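PDB 5VTL: Tb427.07.360- putative uncharacterized metacyclic invariant surface protein from Trypanosoma brucei, which is of unknown function but, as an invariant surface protein of the metacyclic parasite, probably forms an elongated helical part of the trypanosome's surface coat. Local coordinates for residues N2-V7 / S123-I128; L12-L17 / P107-L112; W142-A147 / D169-Y174. One frame throughout, in Å; residues are numbered along the deposited sequence.

Contact 1 of 3, residues N2-V7 / S123-I128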
loop_
_atom_site.group_PDB
_atom_site.type_symbol
_atom_site.label_atom_id
_atom_site.label_comp_id
_atom_site.label_asym_id
_atom_site.label_seq_id
_atom_site.Cartn_x
_atom_site.Cartn_y
_atom_site.Cartn_z
ATOM N N ASN A 2 -16.476 -20.437 -23.157
ATOM C CA ASN A 2 -16.089 -21.267 -22.015
ATOM C C ASN A 2 -14.882 -22.175 -22.301
ATOM O O ASN A 2 -14.767 -23.282 -21.777
ATOM C CB ASN A 2 -17.280 -22.086 -21.536
ATOM C CG ASN A 2 -17.878 -22.944 -22.614
ATOM O OD1 ASN A 2 -17.348 -23.043 -23.734
ATOM N ND2 ASN A 2 -19.015 -23.555 -22.299
ATOM N N THR A 3 -13.974 -21.676 -23.119
ATOM C CA THR A 3 -12.716 -22.357 -23.338
ATOM C C THR A 3 -11.847 -22.252 -22.085
ATOM O O THR A 3 -12.079 -21.405 -21.221
ATOM C CB THR A 3 -11.946 -21.735 -24.503
ATOM O OG1 THR A 3 -11.462 -20.451 -24.118
ATOM C CG2 THR A 3 -12.828 -21.607 -25.744
ATOM N N VAL A 4 -10.830 -23.103 -22.010
ATOM C CA VAL A 4 -9.836 -23.027 -20.946
ATOM C C VAL A 4 -9.338 -21.596 -20.714
ATOM O O VAL A 4 -9.299 -21.140 -19.582
ATOM C CB VAL A 4 -8.666 -23.984 -21.275
ATOM C CG1 VAL A 4 -7.483 -23.739 -20.380
ATOM C CG2 VAL A 4 -9.170 -25.423 -21.150
ATOM N N SER A 5 -9.018 -20.870 -21.789
ATOM C CA SER A 5 -8.522 -19.503 -21.639
ATOM C C SER A 5 -9.581 -18.560 -21.044
ATOM O O SER A 5 -9.231 -17.699 -20.223
ATOM C CB SER A 5 -8.014 -18.962 -22.967
ATOM O OG SER A 5 -6.846 -19.660 -23.357
ATOM N N HIS A 6 -10.846 -18.707 -21.444
ATOM C CA HIS A 6 -11.911 -17.855 -20.897
ATOM C C HIS A 6 -12.007 -18.120 -19.401
ATOM O O HIS A 6 -12.062 -17.205 -18.588
ATOM C CB HIS A 6 -13.280 -18.146 -21.502
ATOM C CG HIS A 6 -13.420 -17.828 -22.962
ATOM N ND1 HIS A 6 -13.563 -16.546 -23.444
ATOM C CD2 HIS A 6 -13.530 -18.643 -24.035
ATOM C CE1 HIS A 6 -13.724 -16.588 -24.753
ATOM N NE2 HIS A 6 -13.699 -17.849 -25.138
ATOM N N VAL A 7 -12.027 -19.388 -19.034
ATOM C CA VAL A 7 -12.201 -19.735 -17.618
ATOM C C VAL A 7 -10.975 -19.324 -16.806
ATOM O O VAL A 7 -11.095 -18.844 -15.674
ATOM C CB VAL A 7 -12.506 -21.240 -17.467
ATOM C CG1 VAL A 7 -12.554 -21.647 -16.001
ATOM C CG2 VAL A 7 -13.816 -21.546 -18.127
ATOM N N SER A 123 -13.215 -30.656 -20.320
ATOM C CA SER A 123 -12.769 -31.163 -19.020
ATOM C C SER A 123 -11.962 -30.140 -18.196
ATOM O O SER A 123 -12.273 -29.870 -17.032
ATOM C CB SER A 123 -11.973 -32.461 -19.221
ATOM O OG SER A 123 -10.863 -32.268 -20.095
ATOM N N THR A 124 -10.933 -29.553 -18.792
ATOM C CA THR A 124 -10.029 -28.690 -18.039
ATOM C C THR A 124 -10.696 -27.368 -17.688
ATOM O O THR A 124 -10.446 -26.805 -16.613
ATOM C CB THR A 124 -8.705 -28.453 -18.796
ATOM O OG1 THR A 124 -8.033 -29.713 -18.925
ATOM C CG2 THR A 124 -7.784 -27.493 -18.021
ATOM N N ALA A 125 -11.584 -26.911 -18.571
ATOM C CA ALA A 125 -12.368 -25.701 -18.304
ATOM C C ALA A 125 -13.230 -25.869 -17.063
ATOM O O ALA A 125 -13.254 -24.996 -16.182
ATOM C CB ALA A 125 -13.209 -25.375 -19.473
ATOM N N ARG A 126 -13.918 -27.001 -16.985
ATOM C CA ARG A 126 -14.732 -27.319 -15.814
ATOM C C ARG A 126 -13.883 -27.476 -14.561
ATOM O O ARG A 126 -14.267 -27.048 -13.472
ATOM C CB ARG A 126 -15.516 -28.598 -16.059
ATOM C CG ARG A 126 -16.518 -28.493 -17.218
ATOM C CD ARG A 126 -17.387 -29.769 -17.308
ATOM N NE ARG A 126 -18.359 -29.805 -16.234
ATOM C CZ ARG A 126 -19.234 -30.785 -16.051
ATOM N NH1 ARG A 126 -19.204 -31.837 -16.850
ATOM N NH2 ARG A 126 -20.081 -30.742 -15.038
ATOM N N ARG A 127 -12.708 -28.068 -14.700
ATOM C CA ARG A 127 -11.852 -28.301 -13.544
ATOM C C ARG A 127 -11.365 -26.988 -12.952
ATOM O O ARG A 127 -11.377 -26.771 -11.746
ATOM C CB ARG A 127 -10.650 -29.165 -13.928
ATOM C CG ARG A 127 -9.720 -29.426 -12.779
ATOM C CD ARG A 127 -8.834 -30.642 -13.081
ATOM N NE ARG A 127 -7.969 -30.372 -14.215
ATOM C CZ ARG A 127 -8.073 -30.899 -15.438
ATOM N NH1 ARG A 127 -9.005 -31.783 -15.771
ATOM N NH2 ARG A 127 -7.201 -30.518 -16.345
ATOM N N ILE A 128 -10.936 -26.100 -13.827
ATOM C CA ILE A 128 -10.459 -24.800 -13.386
ATOM C C ILE A 128 -11.607 -24.042 -12.735
ATOM O O ILE A 128 -11.438 -23.436 -11.674
ATOM C CB ILE A 128 -9.899 -24.018 -14.579
ATOM C CG1 ILE A 128 -8.620 -24.694 -15.079
ATOM C CG2 ILE A 128 -9.622 -22.530 -14.208
ATOM C CD1 ILE A 128 -8.141 -24.099 -16.411
#
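V4 and V7, one turn apart at the start of helix 4-58, pack on A125 and I128 of the short helix 123-130, an apolar helix-helix contact in the head at one end of an elongated helical bundle. The backbones approach at a small residue: the CA atoms of V4 and A125 are 4.5 Å apart, a closeness that the lone methyl of A125 permits. That methyl points into segment 2-7, A125 CB lying 3.5 Å from the carbonyl O of N2, with V7 CG2 a looser neighbour. V7 CG1, anti to its own backbone N (chi1 174°), reaches two groups on the facing helix. V7 CG1 lies 3.4 Å from A125 O and 3.5 Å from I128 CG2, the V7 and I128 side chains crossing obliquely. V4 divides its branches differently. V4 CG2 packs 3.8 Å from A125 N and also touches CB and CG2 of T124, whereas V4 CG1 meets I128 CD1 at 4.0 Å, the V4 and I128 side chains set at about a right angle. I128 therefore offers one branch to each valine. The segments share no hydrogen bonds, so the fit rests on shape, with V7 and A125 buried and V4 and T124 nearer the solvent.

Further out, helix 105-116 backs the contact through V115, which touches both N2 and V7, and R126 NE ties helix 123-130 to A116 O. The C11-C132 disulfide links helix 4-58 covalently to the chain just after helix 123-130. T3 stands at the N-cap of helix 4-58, although the modelled place of its OG1 is less sure. On helix 123-130, R127 curls back over T124: its guanidinium lays one face above T124 CA, and R127 NH2 donates weakly to T124 OG1 at 2.8 Å.

Contact 2 of 3, residues L12-L17 / P107-L112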
loop_
_atom_site.group_PDB
_atom_site.type_symbol
_atom_site.label_atom_id
_atom_site.label_comp_id
_atom_site.label_asym_id
_atom_site.label_seq_id
_atom_site.Cartn_x
_atom_site.Cartn_y
_atom_site.Cartn_z
ATOM N N LEU A 12 -8.793 -15.950 -12.478
ATOM C CA LEU A 12 -7.836 -14.951 -12.006
ATOM C C LEU A 12 -8.541 -13.703 -11.486
ATOM O O LEU A 12 -8.180 -13.165 -10.432
ATOM C CB LEU A 12 -6.863 -14.593 -13.126
ATOM C CG LEU A 12 -5.612 -13.799 -12.740
ATOM C CD1 LEU A 12 -4.485 -14.095 -13.742
ATOM C CD2 LEU A 12 -5.889 -12.295 -12.720
ATOM N N PHE A 13 -9.568 -13.268 -12.201
ATOM C CA PHE A 13 -10.317 -12.068 -11.822
ATOM C C PHE A 13 -11.096 -12.297 -10.502
ATOM O O PHE A 13 -11.057 -11.474 -9.583
ATOM C CB PHE A 13 -11.262 -11.705 -12.973
ATOM C CG PHE A 13 -11.954 -10.386 -12.813
ATOM C CD1 PHE A 13 -11.358 -9.345 -12.120
ATOM C CD2 PHE A 13 -13.229 -10.198 -13.333
ATOM C CE1 PHE A 13 -12.002 -8.133 -11.977
ATOM C CE2 PHE A 13 -13.881 -8.978 -13.191
ATOM C CZ PHE A 13 -13.267 -7.951 -12.509
ATOM N N SER A 14 -11.791 -13.427 -10.403
ATOM C CA SER A 14 -12.523 -13.750 -9.187
ATOM C C SER A 14 -11.613 -13.837 -7.959
ATOM O O SER A 14 -11.911 -13.270 -6.885
ATOM C CB SER A 14 -13.269 -15.059 -9.359
ATOM O OG SER A 14 -13.945 -15.401 -8.159
ATOM N N GLU A 15 -10.502 -14.557 -8.088
ATOM C CA GLU A 15 -9.609 -14.723 -6.950
ATOM C C GLU A 15 -8.933 -13.391 -6.589
ATOM O O GLU A 15 -8.660 -13.114 -5.431
ATOM C CB GLU A 15 -8.593 -15.839 -7.232
ATOM C CG GLU A 15 -9.293 -17.201 -7.329
ATOM C CD GLU A 15 -8.373 -18.378 -7.582
ATOM O OE1 GLU A 15 -7.257 -18.176 -8.100
ATOM O OE2 GLU A 15 -8.797 -19.526 -7.250
ATOM N N ALA A 16 -8.694 -12.552 -7.586
ATOM C CA ALA A 16 -8.209 -11.200 -7.332
ATOM C C ALA A 16 -9.207 -10.400 -6.486
ATOM O O ALA A 16 -8.835 -9.795 -5.487
ATOM C CB ALA A 16 -7.931 -10.487 -8.669
ATOM N N LEU A 17 -10.478 -10.398 -6.886
ATOM C CA LEU A 17 -11.490 -9.616 -6.196
ATOM C C LEU A 17 -11.695 -10.156 -4.789
ATOM O O LEU A 17 -11.842 -9.380 -3.857
ATOM C CB LEU A 17 -12.814 -9.661 -6.949
ATOM C CG LEU A 17 -12.822 -8.974 -8.314
ATOM C CD1 LEU A 17 -14.082 -9.376 -9.089
ATOM C CD2 LEU A 17 -12.719 -7.475 -8.135
ATOM N N PRO A 107 -21.289 -11.641 -10.446
ATOM C CA PRO A 107 -21.356 -12.034 -11.872
ATOM C C PRO A 107 -20.213 -12.971 -12.348
ATOM O O PRO A 107 -20.445 -13.862 -13.167
ATOM C CB PRO A 107 -21.300 -10.692 -12.606
ATOM C CG PRO A 107 -21.646 -9.641 -11.558
ATOM C CD PRO A 107 -21.132 -10.182 -10.275
ATOM N N ILE A 108 -19.004 -12.776 -11.836
ATOM C CA ILE A 108 -17.863 -13.596 -12.245
ATOM C C ILE A 108 -18.046 -15.001 -11.686
ATOM O O ILE A 108 -17.860 -16.004 -12.371
ATOM C CB ILE A 108 -16.527 -13.016 -11.738
ATOM C CG1 ILE A 108 -16.460 -11.516 -12.024
ATOM C CG2 ILE A 108 -15.335 -13.770 -12.361
ATOM C CD1 ILE A 108 -16.648 -11.146 -13.422
ATOM N N ASP A 109 -18.429 -15.080 -10.425
ATOM C CA ASP A 109 -18.615 -16.388 -9.823
ATOM C C ASP A 109 -19.821 -17.152 -10.406
ATOM O O ASP A 109 -19.798 -18.381 -10.487
ATOM C CB ASP A 109 -18.730 -16.238 -8.308
ATOM C CG ASP A 109 -17.432 -15.823 -7.669
ATOM O OD1 ASP A 109 -16.350 -16.035 -8.279
ATOM O OD2 ASP A 109 -17.498 -15.284 -6.537
ATOM N N ASP A 110 -20.854 -16.434 -10.842
ATOM C CA ASP A 110 -21.959 -17.076 -11.560
ATOM C C ASP A 110 -21.428 -17.702 -12.853
ATOM O O ASP A 110 -21.754 -18.835 -13.179
ATOM C CB ASP A 110 -23.068 -16.064 -11.917
ATOM C CG ASP A 110 -24.053 -15.825 -10.762
ATOM O OD1 ASP A 110 -23.923 -16.455 -9.666
ATOM O OD2 ASP A 110 -24.968 -15.013 -10.967
ATOM N N TYR A 111 -20.625 -16.937 -13.592
ATOM C CA TYR A 111 -20.028 -17.441 -14.832
ATOM C C TYR A 111 -19.231 -18.699 -14.537
ATOM O O TYR A 111 -19.355 -19.702 -15.248
ATOM C CB TYR A 111 -19.143 -16.382 -15.505
ATOM C CG TYR A 111 -18.249 -16.989 -16.571
ATOM C CD1 TYR A 111 -18.743 -17.286 -17.814
ATOM C CD2 TYR A 111 -16.924 -17.317 -16.301
ATOM C CE1 TYR A 111 -17.952 -17.854 -18.787
ATOM C CE2 TYR A 111 -16.111 -17.895 -17.281
ATOM C CZ TYR A 111 -16.636 -18.166 -18.513
ATOM O OH TYR A 111 -15.838 -18.743 -19.483
ATOM N N LEU A 112 -18.412 -18.667 -13.495
ATOM C CA LEU A 112 -17.588 -19.832 -13.178
ATOM C C LEU A 112 -18.448 -21.053 -12.832
ATOM O O LEU A 112 -18.181 -22.159 -13.318
ATOM C CB LEU A 112 -16.603 -19.518 -12.053
ATOM C CG LEU A 112 -15.446 -18.589 -12.437
ATOM C CD1 LEU A 112 -14.716 -18.102 -11.180
ATOM C CD2 LEU A 112 -14.478 -19.239 -13.420
#
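Helix 4-58, around S14, and helix 105-116, around I108, run roughly antiparallel, the axes of segments 12-17 and 107-112 passing 9.6 Å apart at 138° between their directions. This is a buried helix-helix crossing in the core of the helical head, and the CA atoms that come nearest are S14 CA and I108 CA, 6.2 Å apart.

I108 fills the middle. Its CG1 takes the side of its own backbone N (chi1 -47°). I108 CD1 lies 3.5 Å from F13 CE2 and equally near F13 CD2. The methyl comes in obliquely, and the two side chains stand at about a right angle. The other branch, I108 CG2, turns to the serine and rests 3.9 Å from S14 CB. S14 CB also receives L112 CD1 at 3.8 Å, so this one carbon packs against residues a turn apart on helix 105-116.

The polar element lies beside this apolar patch. S14 OG, anti to its backbone N (chi1 178°), donates to D109 OD1 in a hydrogen bond modelled at 2.5 Å, so short that the exact distance is doubtful. A single carboxylate oxygen does the work; OD2 stays well beyond bonding distance of the hydroxyl. The bond gives the buried serine hydroxyl a carboxylate acceptor, probably charged, on the partly exposed flank, where D109 also touches H18.

F13 is enclosed from elsewhere too: A147 of helix 141-154 and L163 and M167 of helix 157-209 touch it, making the ring a meeting point of four helices. Within its own helix, L17 CD1 covers one face of the F13 ring, 3.7 Å above the plane and offset toward the rim, and L17 CD1 also lies 4.3 Å from I108 CG1.

Contact 3 of 3, residues W142-A147 / D169-Y174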
loop_
_atom_site.group_PDB
_atom_site.type_symbol
_atom_site.label_atom_id
_atom_site.label_comp_id
_atom_site.label_asym_id
_atom_site.label_seq_id
_atom_site.Cartn_x
_atom_site.Cartn_y
_atom_site.Cartn_z
ATOM N N TRP A 142 -1.398 -4.198 -10.025
ATOM C CA TRP A 142 -0.828 -4.887 -11.198
ATOM C C TRP A 142 -1.693 -6.109 -11.539
ATOM O O TRP A 142 -2.063 -6.321 -12.692
ATOM C CB TRP A 142 0.654 -5.271 -10.979
ATOM C CG TRP A 142 1.269 -6.002 -12.155
ATOM C CD1 TRP A 142 1.905 -5.444 -13.247
ATOM C CD2 TRP A 142 1.307 -7.425 -12.361
ATOM N NE1 TRP A 142 2.332 -6.433 -14.097
ATOM C CE2 TRP A 142 1.977 -7.654 -13.582
ATOM C CE3 TRP A 142 0.841 -8.527 -11.632
ATOM C CZ2 TRP A 142 2.175 -8.924 -14.088
ATOM C CZ3 TRP A 142 1.045 -9.779 -12.138
ATOM C CH2 TRP A 142 1.709 -9.966 -13.361
ATOM N N VAL A 143 -2.047 -6.902 -10.526
ATOM C CA VAL A 143 -2.931 -8.044 -10.728
ATOM C C VAL A 143 -4.298 -7.623 -11.288
ATOM O O VAL A 143 -4.841 -8.286 -12.158
ATOM C CB VAL A 143 -3.140 -8.825 -9.403
ATOM C CG1 VAL A 143 -4.197 -9.941 -9.561
ATOM C CG2 VAL A 143 -1.806 -9.400 -8.912
ATOM N N LEU A 144 -4.867 -6.531 -10.790
ATOM C CA LEU A 144 -6.158 -6.083 -11.317
ATOM C C LEU A 144 -6.040 -5.648 -12.779
ATOM O O LEU A 144 -6.950 -5.865 -13.569
ATOM C CB LEU A 144 -6.748 -4.939 -10.482
ATOM C CG LEU A 144 -7.100 -5.247 -9.023
ATOM C CD1 LEU A 144 -7.557 -3.979 -8.347
ATOM C CD2 LEU A 144 -8.155 -6.303 -8.910
ATOM N N LYS A 145 -4.919 -5.039 -13.135
ATOM C CA LYS A 145 -4.653 -4.680 -14.521
ATOM C C LYS A 145 -4.593 -5.920 -15.402
ATOM O O LYS A 145 -5.220 -5.983 -16.445
ATOM C CB LYS A 145 -3.324 -3.922 -14.640
ATOM C CG LYS A 145 -2.891 -3.637 -16.077
ATOM C CD LYS A 145 -1.623 -2.791 -16.131
ATOM C CE LYS A 145 -0.442 -3.487 -15.522
ATOM N NZ LYS A 145 0.827 -2.769 -15.777
ATOM N N LYS A 146 -3.809 -6.906 -14.985
ATOM C CA LYS A 146 -3.703 -8.139 -15.764
ATOM C C LYS A 146 -5.048 -8.841 -15.915
ATOM O O LYS A 146 -5.337 -9.432 -16.944
ATOM C CB LYS A 146 -2.698 -9.089 -15.107
ATOM C CG LYS A 146 -1.275 -8.580 -15.124
ATOM C CD LYS A 146 -0.752 -8.453 -16.568
ATOM C CE LYS A 146 -0.046 -7.157 -16.830
ATOM N NZ LYS A 146 0.645 -7.224 -18.162
ATOM N N ALA A 147 -5.862 -8.784 -14.872
ATOM C CA ALA A 147 -7.185 -9.401 -14.896
ATOM C C ALA A 147 -8.065 -8.805 -15.999
ATOM O O ALA A 147 -8.701 -9.523 -16.784
ATOM C CB ALA A 147 -7.835 -9.256 -13.540
ATOM N N ASP A 169 -13.338 2.373 -11.552
ATOM C CA ASP A 169 -13.475 3.007 -10.234
ATOM C C ASP A 169 -12.643 2.251 -9.203
ATOM O O ASP A 169 -11.842 2.847 -8.490
ATOM C CB ASP A 169 -14.936 3.027 -9.813
ATOM C CG ASP A 169 -15.706 4.215 -10.383
ATOM O OD1 ASP A 169 -15.199 4.884 -11.313
ATOM O OD2 ASP A 169 -16.836 4.477 -9.903
ATOM N N LEU A 170 -12.832 0.934 -9.137
ATOM C CA LEU A 170 -12.052 0.100 -8.221
ATOM C C LEU A 170 -10.560 0.277 -8.443
ATOM O O LEU A 170 -9.776 0.423 -7.483
ATOM C CB LEU A 170 -12.404 -1.367 -8.407
ATOM C CG LEU A 170 -11.519 -2.372 -7.684
ATOM C CD1 LEU A 170 -11.420 -2.064 -6.190
ATOM C CD2 LEU A 170 -12.102 -3.767 -7.909
ATOM N N ARG A 171 -10.166 0.250 -9.710
ATOM C CA ARG A 171 -8.750 0.342 -10.039
ATOM C C ARG A 171 -8.175 1.697 -9.677
ATOM O O ARG A 171 -7.031 1.788 -9.226
ATOM C CB ARG A 171 -8.538 -0.013 -11.502
ATOM C CG ARG A 171 -8.810 -1.505 -11.715
ATOM C CD ARG A 171 -8.491 -1.955 -13.109
ATOM N NE ARG A 171 -7.135 -1.568 -13.450
ATOM C CZ ARG A 171 -6.713 -1.271 -14.674
ATOM N NH1 ARG A 171 -7.549 -1.305 -15.703
ATOM N NH2 ARG A 171 -5.444 -0.927 -14.859
ATOM N N ALA A 172 -8.995 2.736 -9.810
ATOM C CA ALA A 172 -8.609 4.074 -9.380
ATOM C C ALA A 172 -8.480 4.128 -7.860
ATOM O O ALA A 172 -7.525 4.697 -7.348
ATOM C CB ALA A 172 -9.606 5.102 -9.876
ATOM N N GLU A 173 -9.405 3.512 -7.132
ATOM C CA GLU A 173 -9.336 3.521 -5.676
ATOM C C GLU A 173 -8.129 2.734 -5.187
ATOM O O GLU A 173 -7.458 3.137 -4.231
ATOM C CB GLU A 173 -10.586 2.904 -5.049
ATOM C CG GLU A 173 -11.838 3.747 -5.107
ATOM C CD GLU A 173 -11.756 5.011 -4.280
ATOM O OE1 GLU A 173 -11.532 4.942 -3.052
ATOM O OE2 GLU A 173 -11.935 6.079 -4.877
ATOM N N TYR A 174 -7.849 1.602 -5.830
ATOM C CA TYR A 174 -6.732 0.791 -5.397
ATOM C C TYR A 174 -5.439 1.538 -5.720
ATOM O O TYR A 174 -4.492 1.529 -4.931
ATOM C CB TYR A 174 -6.765 -0.630 -6.004
ATOM C CG TYR A 174 -6.236 -1.631 -4.989
ATOM C CD1 TYR A 174 -4.878 -1.904 -4.902
ATOM C CD2 TYR A 174 -7.082 -2.254 -4.090
ATOM C CE1 TYR A 174 -4.388 -2.786 -3.973
ATOM C CE2 TYR A 174 -6.605 -3.138 -3.150
ATOM C CZ TYR A 174 -5.256 -3.401 -3.090
ATOM O OH TYR A 174 -4.761 -4.249 -2.147
#
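An extended second torsion in L144 (chi2 176°) carries CD1 out toward helix 157-209, while R171 bends at chi3 (53°), which swings NE to the side of K145. The two helices form an antiparallel hairpin: the axes of segments 142-147 and 169-174 run 160° apart in direction and 10.5 Å from each other, and the C152-C160 disulfide joins the helices near the turn.

L144 CD1 sits between successive turns of the partner helix, 4.3 Å from L170 CG and 4.2 Å from Y174 CB, with the L144 and Y174 side chains at about a right angle. Nearer its root, L144 CB packs against the aliphatic part of R171 at CG, 4.2 Å away. One face of the R171 guanidinium covers K145 CA, 3.7 Å from the plane and offset toward the rim, and L144 O lies on that same side. R171 NH2 touches K145 CB at 3.7 Å. On the buried side, A97 of helix 63-102 touches both L170 and Y174, while L17 and I20 of helix 4-58 touch L170 and Y174 respectively.

The contact thus grades from leucine packing inside to cationic side chains at the surface. K145 leads its amine away, leaving K145 NZ 6.6 Å from R171 NH2; the like charges would probably repel mildly, so cohesion here probably comes mainly from apolar and van der Waals contact.

The three contacts follow one another from the tip of the head toward the long bundle. Contacts 1 and 2 share helix 4-58, their centres about 13 Å apart, and Y111 bridges them: Y111 OH lies 3.3 Å from H6 CB and also packs on V7. Contact 2 passes into contact 3, about 14 Å away between centres, through L12 CD2 on A147 CB at 3.7 Å and L17 CD2 on L170 CD2 at 3.8 Å. Contacts 1 and 3, about 24 Å apart between centres, do not touch. Contact 2 is thus the middle layer of a continuous core, joining the partly exposed end of the head to the 141-154/157-209 hairpin.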